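Local atomic coordinates of prolyl endopeptidase (Myxococcus xanthus, PDB entry 2BKL), a protein that probably hydrolyses oligopeptides on the carboxyl side of proline and, far less readily, of alanine, acting as a serine endopeptidase. Residues T37-Q42 against L643-N648; G248-D253 against A492-G497. One frame throughout, in Å; residues are numbered along the deposited sequence.

Interaction 1: T37-Q42 against L643-N648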
ATOM      1  N   THR A  37      18.219 -17.916  16.951  1.00  7.95           N
ATOM      2  CA  THR A  37      19.453 -18.479  16.405  1.00  8.85           C
ATOM      3  C   THR A  37      19.302 -18.924  14.930  1.00  7.34           C
ATOM      4  O   THR A  37      20.185 -18.691  14.075  1.00  9.57           O
ATOM      5  CB  THR A  37      19.903 -19.665  17.273  1.00  8.67           C
ATOM      6  OG1 THR A  37      20.245 -19.172  18.578  1.00 12.90           O
ATOM      7  CG2 THR A  37      21.162 -20.291  16.763  1.00  8.66           C
ATOM      8  N   TRP A  38      18.179 -19.573  14.644  1.00  8.26           N
ATOM      9  CA  TRP A  38      17.869 -20.048  13.293  1.00  7.55           C
ATOM     10  C   TRP A  38      17.713 -18.888  12.320  1.00  7.12           C
ATOM     11  O   TRP A  38      18.217 -18.932  11.191  1.00  6.45           O
ATOM     12  CB  TRP A  38      16.622 -20.925  13.369  1.00  5.83           C
ATOM     13  CG  TRP A  38      16.144 -21.532  12.119  1.00  6.56           C
ATOM     14  CD1 TRP A  38      16.446 -22.776  11.669  1.00  7.19           C
ATOM     15  CD2 TRP A  38      15.240 -20.959  11.158  1.00  6.55           C
ATOM     16  NE1 TRP A  38      15.794 -23.033  10.485  1.00  8.11           N
ATOM     17  CE2 TRP A  38      15.034 -21.934  10.154  1.00  7.49           C
ATOM     18  CE3 TRP A  38      14.570 -19.720  11.053  1.00  7.47           C
ATOM     19  CZ2 TRP A  38      14.182 -21.717   9.072  1.00  7.57           C
ATOM     20  CZ3 TRP A  38      13.741 -19.503   9.968  1.00  7.57           C
ATOM     21  CH2 TRP A  38      13.558 -20.484   8.997  1.00  7.88           C
ATOM     22  N   MET A  39      17.020 -17.850  12.762  1.00  7.89           N
ATOM     23  CA  MET A  39      16.854 -16.637  11.967  1.00  6.56           C
ATOM     24  C   MET A  39      18.201 -16.023  11.594  1.00  6.99           C
ATOM     25  O   MET A  39      18.458 -15.690  10.440  1.00  8.41           O
ATOM     26  CB  MET A  39      16.007 -15.629  12.723  1.00  8.64           C
ATOM     27  CG  MET A  39      14.549 -16.037  12.812  1.00  8.79           C
ATOM     28  SD  MET A  39      13.626 -15.192  14.087  1.00 13.54           S
ATOM     29  CE  MET A  39      13.822 -13.542  13.655  1.00 14.76           C
ATOM     30  N   THR A  40      19.061 -15.872  12.585  1.00  8.13           N
ATOM     31  CA  THR A  40      20.379 -15.314  12.338  1.00  8.09           C
ATOM     32  C   THR A  40      21.144 -16.169  11.335  1.00  6.82           C
ATOM     33  O   THR A  40      21.788 -15.651  10.421  1.00  9.13           O
ATOM     34  CB  THR A  40      21.120 -15.227  13.670  1.00  8.03           C
ATOM     35  OG1 THR A  40      20.425 -14.326  14.532  1.00 11.25           O
ATOM     36  CG2 THR A  40      22.537 -14.630  13.487  1.00 10.78           C
ATOM     37  N   ALA A  41      21.088 -17.487  11.507  1.00  8.02           N
ATOM     38  CA  ALA A  41      21.783 -18.402  10.602  1.00  8.55           C
ATOM     39  C   ALA A  41      21.207 -18.392   9.185  1.00  8.01           C
ATOM     40  O   ALA A  41      21.959 -18.411   8.209  1.00  8.93           O
ATOM     41  CB  ALA A  41      21.768 -19.804  11.168  1.00  8.78           C
ATOM     42  N   GLN A  42      19.883 -18.307   9.080  1.00  7.96           N
ATOM     43  CA  GLN A  42      19.261 -18.210   7.761  1.00  6.79           C
ATOM     44  C   GLN A  42      19.650 -16.921   7.050  1.00  6.41           C
ATOM     45  O   GLN A  42      20.034 -16.954   5.895  1.00  6.84           O
ATOM     46  CB  GLN A  42      17.743 -18.327   7.851  1.00  7.58           C
ATOM     47  CG  GLN A  42      17.201 -19.732   8.154  1.00  7.84           C
ATOM     48  CD  GLN A  42      17.264 -20.684   6.999  1.00  7.02           C
ATOM     49  OE1 GLN A  42      17.663 -20.325   5.901  1.00  8.25           O
ATOM     50  NE2 GLN A  42      16.875 -21.942   7.253  1.00  7.48           N
ATOM     51  N   LEU A 643      16.343 -16.942   2.935  1.00  6.15           N
ATOM     52  CA  LEU A 643      15.605 -16.029   3.778  1.00  5.96           C
ATOM     53  C   LEU A 643      16.506 -14.851   4.145  1.00  6.77           C
ATOM     54  O   LEU A 643      17.420 -14.987   4.944  1.00  7.90           O
ATOM     55  CB  LEU A 643      15.107 -16.753   5.046  1.00  8.18           C
ATOM     56  CG  LEU A 643      14.385 -15.873   6.076  1.00  8.00           C
ATOM     57  CD1 LEU A 643      13.089 -15.303   5.542  1.00 10.63           C
ATOM     58  CD2 LEU A 643      14.110 -16.661   7.361  1.00  9.90           C
ATOM     59  N   ARG A 644      16.244 -13.703   3.546  1.00  6.84           N
ATOM     60  CA  ARG A 644      16.954 -12.468   3.821  1.00  6.53           C
ATOM     61  C   ARG A 644      16.141 -11.601   4.785  1.00  6.45           C
ATOM     62  O   ARG A 644      15.002 -11.256   4.462  1.00  8.65           O
ATOM     63  CB  ARG A 644      17.137 -11.744   2.517  1.00  6.90           C
ATOM     64  CG  ARG A 644      17.975 -10.469   2.582  1.00  7.91           C
ATOM     65  CD  ARG A 644      17.807  -9.626   1.334  1.00  8.21           C
ATOM     66  NE  ARG A 644      18.700  -8.494   1.255  1.00  9.23           N
ATOM     67  CZ  ARG A 644      18.503  -7.313   1.835  1.00  8.36           C
ATOM     68  NH1 ARG A 644      17.449  -7.058   2.575  1.00 10.73           N
ATOM     69  NH2 ARG A 644      19.414  -6.371   1.665  1.00 11.44           N
ATOM     70  N   ILE A 645      16.691 -11.239   5.938  1.00  6.01           N
ATOM     71  CA  ILE A 645      15.951 -10.486   6.923  1.00  6.83           C
ATOM     72  C   ILE A 645      16.509  -9.079   7.009  1.00  8.07           C
ATOM     73  O   ILE A 645      17.661  -8.881   7.406  1.00  9.09           O
ATOM     74  CB  ILE A 645      15.977 -11.190   8.292  1.00  7.74           C
ATOM     75  CG1 ILE A 645      15.491 -12.660   8.181  1.00  8.53           C
ATOM     76  CG2 ILE A 645      15.160 -10.390   9.329  1.00  8.53           C
ATOM     77  CD1 ILE A 645      15.667 -13.476   9.497  1.00  9.27           C
ATOM     78  N   GLU A 646      15.714  -8.096   6.627  1.00  8.09           N
ATOM     79  CA  GLU A 646      16.164  -6.715   6.686  1.00  8.79           C
ATOM     80  C   GLU A 646      16.122  -6.228   8.121  1.00  8.61           C
ATOM     81  O   GLU A 646      15.123  -6.420   8.807  1.00 11.10           O
ATOM     82  CB  GLU A 646      15.247  -5.862   5.816  1.00 10.93           C
ATOM     83  CG  GLU A 646      15.596  -4.384   5.712  1.00 12.95           C
ATOM     84  CD  GLU A 646      16.629  -4.062   4.654  1.00 18.08           C
ATOM     85  OE1 GLU A 646      16.512  -4.571   3.516  1.00 25.52           O
ATOM     86  OE2 GLU A 646      17.510  -3.212   4.943  1.00 25.71           O
ATOM     87  N   ALA A 647      17.202  -5.581   8.551  1.00  9.72           N
ATOM     88  CA  ALA A 647      17.296  -5.080   9.900  1.00  9.40           C
ATOM     89  C   ALA A 647      16.580  -3.737  10.063  1.00 10.58           C
ATOM     90  O   ALA A 647      16.518  -2.946   9.131  1.00 11.60           O
ATOM     91  CB  ALA A 647      18.752  -4.946  10.305  1.00 11.33           C
ATOM     92  N   ASN A 648      16.033  -3.523  11.246  1.00 11.00           N
ATOM     93  CA  ASN A 648      15.359  -2.288  11.619  1.00 11.29           C
ATOM     94  C   ASN A 648      14.329  -1.867  10.606  1.00 10.06           C
ATOM     95  O   ASN A 648      14.298  -0.733  10.165  1.00 10.10           O
ATOM     96  CB  ASN A 648      16.398  -1.201  11.863  1.00 14.68           C
ATOM     97  CG  ASN A 648      17.390  -1.611  12.927  1.00 14.68           C
ATOM     98  OD1 ASN A 648      17.012  -1.884  14.056  1.00 21.16           O
ATOM     99  ND2 ASN A 648      18.630  -1.723  12.548  1.00 19.61           N
TER
HETATM  100  O   HOH W   1      18.551 -18.453   4.029  1.00 10.58           O
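Leu643 and Ile645 pack against Trp38, Met39 and Gln42 where helix 33-51, near the N terminus, lies over strand 641-646, the edge strand of the alpha/beta-hydrolase sheet. Helix and strand run nearly at right angles, 104° between their segment directions, with the axes 8.2 Å apart at closest. The Leu643 methyl CD2 fits the corner between two helix residues: it sits 3.9 Å from Trp38 CZ3, on the six-membered part of the indole, and 4.0 Å from Gln42 CB. Two residues along the strand, on the same side, Ile645 pushes its terminal methyl CD1 to 3.7 Å from the Met39 carbonyl O and also against Met39 CB. Branched aliphatic residues suit these places, since their methyls fill the uneven surface of a helix.

Trp38 has its CG anti to the backbone N (chi1 -179°), which carries the indole along the helix toward Gln42, one turn later. Gln42, bent at chi2 (-75°), lays its CG 3.5 Å above the centre of one ring face. A long amide side chain serves here because its methylenes cover the ring while its polar end reaches beyond.

Farther out, Trp38 NE1 is hydrogen-bonded to Thr6 OG1, Gln42 NE2 to Gln632 OE1, and Val628 of helix 622-632 touches both Trp38 and Leu643. The backbone N and O of Ile645, on an edge strand, are taken up by Asn43 OD1 and Arg47 NH2 of the same covering helix. At the start of the strand segment a water bridges the two backbones: it donates to Gln42 O and Gln42 OE1, and accepts from Leu643 N at 2.9 Å.

Interaction 2: G248-D253 against A492-G497. With ZAH (N-[(benzyloxy)carbonyl]-L-alanyl-L-proline), chain C.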
ATOM      1  N   GLY A 248     -13.530  -4.147   6.241  1.00  9.46           N
ATOM      2  CA  GLY A 248     -12.567  -4.449   5.207  1.00 12.11           C
ATOM      3  C   GLY A 248     -12.616  -3.377   4.138  1.00 11.32           C
ATOM      4  O   GLY A 248     -12.680  -2.171   4.434  1.00 12.29           O
ATOM      5  N   TRP A 249     -12.541  -3.832   2.893  1.00  9.27           N
ATOM      6  CA  TRP A 249     -12.442  -2.987   1.722  1.00  9.20           C
ATOM      7  C   TRP A 249     -13.703  -3.088   0.866  1.00 10.98           C
ATOM      8  O   TRP A 249     -13.706  -2.669  -0.288  1.00 15.02           O
ATOM      9  CB  TRP A 249     -11.172  -3.401   0.940  1.00  9.52           C
ATOM     10  CG  TRP A 249      -9.912  -2.923   1.602  1.00  9.67           C
ATOM     11  CD1 TRP A 249      -9.168  -1.836   1.242  1.00 10.72           C
ATOM     12  CD2 TRP A 249      -9.296  -3.427   2.819  1.00  9.95           C
ATOM     13  NE1 TRP A 249      -8.123  -1.654   2.106  1.00 11.65           N
ATOM     14  CE2 TRP A 249      -8.178  -2.616   3.080  1.00 10.26           C
ATOM     15  CE3 TRP A 249      -9.534  -4.517   3.663  1.00 10.29           C
ATOM     16  CZ2 TRP A 249      -7.326  -2.830   4.155  1.00 12.16           C
ATOM     17  CZ3 TRP A 249      -8.678  -4.704   4.770  1.00  9.73           C
ATOM     18  CH2 TRP A 249      -7.597  -3.876   4.983  1.00 10.94           C
ATOM     19  N   SER A 250     -14.799  -3.628   1.397  1.00 11.08           N
ATOM     20  CA  SER A 250     -16.007  -3.846   0.576  1.00 13.84           C
ATOM     21  C   SER A 250     -17.252  -3.170   1.051  1.00 12.74           C
ATOM     22  O   SER A 250     -18.185  -2.993   0.263  1.00 13.11           O
ATOM     23  CB  SER A 250     -16.321  -5.334   0.480  1.00 18.35           C
ATOM     24  OG  SER A 250     -15.142  -6.016   0.097  1.00 23.98           O
ATOM     25  N   GLU A 251     -17.308  -2.813   2.325  1.00 11.08           N
ATOM     26  CA  GLU A 251     -18.500  -2.149   2.837  1.00 11.86           C
ATOM     27  C   GLU A 251     -18.167  -1.328   4.051  1.00  9.66           C
ATOM     28  O   GLU A 251     -17.162  -1.573   4.710  1.00  8.56           O
ATOM     29  CB  GLU A 251     -19.653  -3.143   3.079  1.00 15.86           C
ATOM     30  CG  GLU A 251     -19.498  -4.053   4.260  1.00 18.07           C
ATOM     31  CD  GLU A 251     -20.731  -4.927   4.534  1.00 18.67           C
ATOM     32  OE1 GLU A 251     -21.410  -5.426   3.607  1.00 20.26           O
ATOM     33  OE2 GLU A 251     -21.010  -5.146   5.721  1.00 21.66           O
ATOM     34  N   ASN A 252     -18.935  -0.289   4.275  1.00  7.23           N
ATOM     35  CA  ASN A 252     -18.789   0.511   5.491  1.00  8.19           C
ATOM     36  C   ASN A 252     -20.077   1.205   5.877  1.00  8.62           C
ATOM     37  O   ASN A 252     -20.997   1.324   5.081  1.00  9.23           O
ATOM     38  CB  ASN A 252     -17.657   1.542   5.359  1.00  7.64           C
ATOM     39  CG  ASN A 252     -17.973   2.653   4.387  1.00  8.80           C
ATOM     40  OD1 ASN A 252     -17.740   2.493   3.185  1.00 12.26           O
ATOM     41  ND2 ASN A 252     -18.411   3.803   4.893  1.00 11.48           N
ATOM     42  N   ASP A 253     -20.114   1.640   7.128  1.00  8.35           N
ATOM     43  CA  ASP A 253     -21.156   2.503   7.650  1.00  8.45           C
ATOM     44  C   ASP A 253     -20.631   3.901   7.767  1.00  8.28           C
ATOM     45  O   ASP A 253     -19.423   4.120   7.940  1.00  9.04           O
ATOM     46  CB  ASP A 253     -21.563   2.055   9.045  1.00  9.82           C
ATOM     47  CG  ASP A 253     -22.093   0.647   9.081  1.00 11.17           C
ATOM     48  OD1 ASP A 253     -22.623   0.164   8.054  1.00 12.26           O
ATOM     49  OD2 ASP A 253     -22.013  -0.043  10.122  1.00 15.56           O
ATOM     50  N   ALA A 492     -16.859  -5.179  -9.195  1.00  6.84           N
ATOM     51  CA  ALA A 492     -16.922  -6.502  -9.757  1.00  8.42           C
ATOM     52  C   ALA A 492     -15.529  -7.131  -9.890  1.00  7.35           C
ATOM     53  O   ALA A 492     -15.385  -8.333  -9.791  1.00  8.66           O
ATOM     54  CB  ALA A 492     -17.578  -6.427 -11.112  1.00 10.28           C
ATOM     55  N   TRP A 493     -14.520  -6.313 -10.143  1.00  5.77           N
ATOM     56  CA  TRP A 493     -13.125  -6.771 -10.307  1.00  5.55           C
ATOM     57  C   TRP A 493     -12.575  -7.207  -8.947  1.00  4.19           C
ATOM     58  O   TRP A 493     -11.960  -8.266  -8.818  1.00  5.06           O
ATOM     59  CB  TRP A 493     -12.288  -5.661 -10.890  1.00  6.01           C
ATOM     60  CG  TRP A 493     -11.038  -6.100 -11.594  1.00  4.90           C
ATOM     61  CD1 TRP A 493      -9.765  -5.826 -11.242  1.00  3.63           C
ATOM     62  CD2 TRP A 493     -10.974  -6.806 -12.828  1.00  5.46           C
ATOM     63  NE1 TRP A 493      -8.886  -6.358 -12.147  1.00  5.09           N
ATOM     64  CE2 TRP A 493      -9.622  -6.972 -13.137  1.00  5.40           C
ATOM     65  CE3 TRP A 493     -11.940  -7.344 -13.698  1.00  5.66           C
ATOM     66  CZ2 TRP A 493      -9.199  -7.599 -14.283  1.00  5.30           C
ATOM     67  CZ3 TRP A 493     -11.516  -7.980 -14.833  1.00  6.37           C
ATOM     68  CH2 TRP A 493     -10.154  -8.106 -15.107  1.00  5.29           C
ATOM     69  N   HIS A 494     -12.838  -6.405  -7.927  1.00  5.04           N
ATOM     70  CA  HIS A 494     -12.403  -6.677  -6.582  1.00  4.10           C
ATOM     71  C   HIS A 494     -13.098  -7.959  -6.078  1.00  5.28           C
ATOM     72  O   HIS A 494     -12.451  -8.886  -5.586  1.00  5.09           O
ATOM     73  CB  HIS A 494     -12.722  -5.463  -5.668  1.00  5.74           C
ATOM     74  CG  HIS A 494     -12.391  -5.668  -4.233  1.00  6.07           C
ATOM     75  ND1 HIS A 494     -13.139  -5.101  -3.227  1.00  9.32           N
ATOM     76  CD2 HIS A 494     -11.422  -6.391  -3.626  1.00  7.00           C
ATOM     77  CE1 HIS A 494     -12.639  -5.465  -2.057  1.00  8.88           C
ATOM     78  NE2 HIS A 494     -11.590  -6.248  -2.269  1.00  8.27           N
ATOM     79  N   ASP A 495     -14.414  -7.980  -6.196  1.00  5.16           N
ATOM     80  CA  ASP A 495     -15.200  -9.102  -5.666  1.00  6.88           C
ATOM     81  C   ASP A 495     -14.876 -10.428  -6.327  1.00  6.64           C
ATOM     82  O   ASP A 495     -14.931 -11.477  -5.671  1.00  6.98           O
ATOM     83  CB  ASP A 495     -16.702  -8.832  -5.757  1.00  7.48           C
ATOM     84  CG  ASP A 495     -17.195  -7.852  -4.714  1.00 11.29           C
ATOM     85  OD1 ASP A 495     -16.438  -7.486  -3.773  1.00 12.67           O
ATOM     86  OD2 ASP A 495     -18.358  -7.380  -4.818  1.00 13.16           O
ATOM     87  N   ALA A 496     -14.511 -10.405  -7.607  1.00  5.48           N
ATOM     88  CA  ALA A 496     -14.153 -11.636  -8.297  1.00  5.65           C
ATOM     89  C   ALA A 496     -12.754 -12.143  -7.944  1.00  7.00           C
ATOM     90  O   ALA A 496     -12.299 -13.138  -8.528  1.00  5.74           O
ATOM     91  CB  ALA A 496     -14.286 -11.463  -9.793  1.00  6.05           C
ATOM     92  N   GLY A 497     -12.064 -11.505  -7.003  1.00  6.22           N
ATOM     93  CA  GLY A 497     -10.761 -11.959  -6.571  1.00  5.66           C
ATOM     94  C   GLY A 497     -10.599 -11.944  -5.075  1.00  6.91           C
ATOM     95  O   GLY A 497      -9.514 -11.703  -4.591  1.00  7.52           O
TER
HETATM   96  C1  ZAH C1533      -0.147  -6.462   2.622  1.00 16.72           C
HETATM   97  O2  ZAH C1533      -0.827  -6.804   1.435  1.00 12.44           O
HETATM   98  C3  ZAH C1533      -1.052  -6.523   3.876  1.00 12.82           C
HETATM   99  C4  ZAH C1533      -1.566  -7.941   4.139  1.00 11.77           C
HETATM  100  C5  ZAH C1533      -2.909  -8.054   3.428  1.00  9.40           C
HETATM  101  C6  ZAH C1533      -3.452  -6.656   3.296  1.00  9.32           C
HETATM  102  N7  ZAH C1533      -2.343  -5.816   3.728  1.00 10.44           N
HETATM  103  C8  ZAH C1533      -2.455  -4.497   3.875  1.00 11.61           C
HETATM  104  O9  ZAH C1533      -1.410  -3.837   4.341  1.00 12.23           O
HETATM  105  C10 ZAH C1533      -3.823  -3.784   3.808  1.00  9.52           C
HETATM  106  C11 ZAH C1533      -4.027  -3.524   2.315  1.00 10.36           C
HETATM  107  N14 ZAH C1533      -3.810  -2.520   4.501  1.00 12.44           N
HETATM  108  C15 ZAH C1533      -3.832  -2.459   5.811  1.00 13.25           C
HETATM  109  O16 ZAH C1533      -3.956  -3.534   6.546  1.00 10.27           O
HETATM  110  O17 ZAH C1533      -3.754  -1.167   6.428  1.00 17.86           O
HETATM  111  C18 ZAH C1533      -3.621  -1.205   7.872  1.00 22.51           C
HETATM  112  C19 ZAH C1533      -3.251   0.164   8.450  1.00 25.48           C
HETATM  113  C20 ZAH C1533      -4.167   1.220   8.351  1.00 27.08           C
HETATM  114  C21 ZAH C1533      -3.838   2.475   8.862  1.00 27.90           C
HETATM  115  C22 ZAH C1533      -2.605   2.666   9.492  1.00 28.90           C
HETATM  116  C23 ZAH C1533      -1.697   1.610   9.615  1.00 27.53           C
HETATM  117  C24 ZAH C1533      -2.021   0.359   9.090  1.00 28.07           C
HETATM  118  O   HOH W   2     -16.095  -4.843  -2.724  1.00 30.70           O
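A chi1 of 176° turns the imidazole of His494 away from its own backbone N, out from helix 491-495 toward Ser250, whose OG, beside its own backbone N (chi1 -50°), comes within 3.3 Å of His494 CE1. Trp249 O approaches the same carbon at 3.5 Å, so two oxygens gather obliquely about the ring, and this carbonyl is also hydrogen-bonded to Lys274 NZ. Small polar Ser250 suits so close an approach. A water links the side chains of Ser250, His494 and Asp495, 3.0 Å from His494 ND1, donating to Asp495 OD1 and meeting Ser250 OG weakly. The other ring nitrogen, NE2, is hydrogen-bonded to Glu577 OE1, while Asp495 OD1 also pairs with Arg498.

Trp249 serves two neighbours: its CB rests on His494 CE1, and its large indole extends into the ligand pocket, CZ2 lying 3.5 Å from N14 of the bound Z-Ala-Pro. With an alanine here, the CB contact could remain, but the alanyl part of the ligand would probably lose its indole neighbour and be freer to shift. The contact thus sets the turn between propeller strands 241-247 and 251-257 against the short helix 491-495 of the hydrolase domain.

How the interactions relate
From the N terminus, after two short strands, the chain forms helix 33-51, whose segment 37-42 meets its partner some 600 residues later. It then passes through the blades of the beta-propeller, where 248-253 lies, and returns to the catalytic domain. Helix 491-495 closes interaction 2 after a loop of 238 residues, and strand 641-646 finally closes interaction 1, so the loop of interaction 2 lies wholly within that of interaction 1. The two contacts do not touch: their centres are 36 Å apart, their nearest atoms about 23 Å. Interaction 1 joins the N-terminal helix to the edge of the hydrolase sheet, whereas interaction 2 bridges propeller and hydrolase domain beside the ligand pocket.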